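Local atomic coordinates of magnesium and cobalt efflux protein CorC (Neisseria meningitidis, PDB entry 2PLI), a protein that probably takes part in magnesium and cobalt ion transport, its transporter-associated domain, the piece described here, binding zinc ions in the crystal. Residues 25-28 with 29-32. Residues are numbered along the deposited sequence; the frame is centred on the assembly and turned at random.
With ZN (zinc ion), chain U.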
loop_
_atom_site.group_PDB
_atom_site.type_symbol
_atom_site.label_atom_id
_atom_site.label_comp_id
_atom_site.label_asym_id
_atom_site.label_seq_id
_atom_site.Cartn_x
_atom_site.Cartn_y
_atom_site.Cartn_z
ATOM N N ALA A 25 -4.314 -4.532 11.566
ATOM C CA ALA A 25 -3.876 -3.156 11.735
ATOM C C ALA A 25 -3.987 -2.307 10.455
ATOM O O ALA A 25 -3.792 -1.072 10.509
ATOM C CB ALA A 25 -2.476 -3.169 12.278
ATOM N N THR A 26 -4.438 -2.927 9.356
ATOM C CA THR A 26 -4.629 -2.224 8.071
ATOM C C THR A 26 -5.663 -1.091 8.264
ATOM O O THR A 26 -6.721 -1.290 8.846
ATOM C CB THR A 26 -5.099 -3.155 6.975
ATOM O OG1 THR A 26 -4.178 -4.235 6.816
ATOM C CG2 THR A 26 -5.238 -2.374 5.664
ATOM N N GLU A 27 -5.312 0.102 7.815
ATOM C CA GLU A 27 -6.171 1.254 7.999
ATOM C C GLU A 27 -7.394 1.140 7.121
ATOM O O GLU A 27 -7.333 0.703 5.948
ATOM C CB GLU A 27 -5.357 2.532 7.736
ATOM C CG GLU A 27 -4.291 2.712 8.808
ATOM C CD GLU A 27 -3.172 3.674 8.446
ATOM O OE1 GLU A 27 -3.429 4.826 8.067
ATOM O OE2 GLU A 27 -1.945 3.341 8.537
ATOM N N ILE A 28 -8.501 1.579 7.758
ATOM C CA ILE A 28 -9.777 1.462 7.039
ATOM C C ILE A 28 -9.731 2.129 5.671
ATOM O O ILE A 28 -10.266 1.590 4.715
ATOM C CB ILE A 28 -10.942 2.014 7.918
ATOM C CG1 ILE A 28 -11.155 1.126 9.141
ATOM C CG2 ILE A 28 -12.223 2.097 7.082
ATOM C CD1 ILE A 28 -12.236 1.696 10.121
ATOM N N GLU A 29 -9.033 3.269 5.543
ATOM C CA GLU A 29 -8.950 3.929 4.241
ATOM C C GLU A 29 -8.230 3.101 3.196
ATOM O O GLU A 29 -8.569 3.140 2.030
ATOM C CB GLU A 29 -8.271 5.283 4.346
ATOM C CG GLU A 29 -8.962 6.227 5.287
ATOM C CD GLU A 29 -8.471 6.184 6.698
ATOM O OE1 GLU A 29 -7.881 5.199 7.164
ATOM O OE2 GLU A 29 -8.673 7.204 7.378
ATOM N N ASP A 30 -7.242 2.339 3.631
ATOM C CA ASP A 30 -6.527 1.460 2.723
ATOM C C ASP A 30 -7.334 0.231 2.316
ATOM O O ASP A 30 -7.257 -0.251 1.152
ATOM C CB ASP A 30 -5.160 1.137 3.285
ATOM C CG ASP A 30 -4.301 2.408 3.440
ATOM O OD1 ASP A 30 -4.270 3.261 2.516
ATOM O OD2 ASP A 30 -3.742 2.607 4.538
ATOM N N ILE A 31 -8.243 -0.291 3.162
ATOM C CA ILE A 31 -9.255 -1.285 2.841
ATOM C C ILE A 31 -10.185 -0.723 1.769
ATOM O O ILE A 31 -10.479 -1.365 0.784
ATOM C CB ILE A 31 -10.063 -1.657 4.102
ATOM C CG1 ILE A 31 -9.140 -2.369 5.129
ATOM C CG2 ILE A 31 -11.272 -2.512 3.740
ATOM C CD1 ILE A 31 -8.663 -3.801 4.762
ATOM N N ASN A 32 -10.579 0.530 1.944
ATOM C CA ASN A 32 -11.544 1.113 1.023
ATOM C C ASN A 32 -10.978 1.257 -0.375
ATOM O O ASN A 32 -11.657 0.990 -1.361
ATOM C CB ASN A 32 -12.047 2.459 1.553
ATOM C CG ASN A 32 -13.039 2.302 2.706
ATOM O OD1 ASN A 32 -13.657 1.252 2.907
ATOM N ND2 ASN A 32 -13.232 3.385 3.435
HETATM ZN ZN ZN U . -0.481 4.519 7.940
HETATM O O HOH W 1 -2.855 0.586 6.206
HETATM O O HOH W 2 -5.157 6.866 8.389
#
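Glu-27 and Asp-30 meet at the start of helix 28-35 in the transporter-associated domain, after the loop that follows strand 19-23, and Glu-27 takes the N-cap position. Their side chains run side by side in the same direction, Asp-30 OD2 lying 3.6 Å from Glu-27 CB, with the carboxylate planes turned 62° apart. A water joins them, accepting the N-H of Glu-27 N at 3.0 Å and able to donate to Asp-30 OD2. The first helical turn closes as Ile-31 N donates to Glu-27 O at 3.1 Å, while Asp-30 N adds a weak, bent bond to that same oxygen. Asn-32 N then continues the series to Ile-28 O at 3.0 Å. Thr-26 CG2 and Ile-31 CD1 touch at 3.8 Å, the two side chains crossing at about a right angle; Ile-12 and Ile-47 border this apolar patch. A chi1 of -57° sets Thr-26 OG1 beside the backbone N and CG2 anti to it, so that CG2 meets Ile-31 while OG1 bonds His-23 O. Glu-29 bends at chi2 (91°), bringing OE1 back to 3.7 Å from Glu-27 CB; this residue also belongs to a separate zinc site with Asp-45. Three acidic groups gather at the helix start, and Arg-21 of the second subunit probably offsets the charge of two, with salt bridges to Glu-27 OE1 and Asp-30 OD2; its ion pair with Glu-29 is long and weak. The zinc beside Glu-27 lies between subunits, its shell including His-13 of the second subunit and Asp-10 of both the second and third subunits, so Glu-27 helps bridge three subunits through the metal. Extended beyond CG, the Glu-27 chain reaches this ion with one oxygen, OE2 at 2.0 Å from the zinc, while a second water lies 2.7 Å from Glu-27 OE1 and can donate to it.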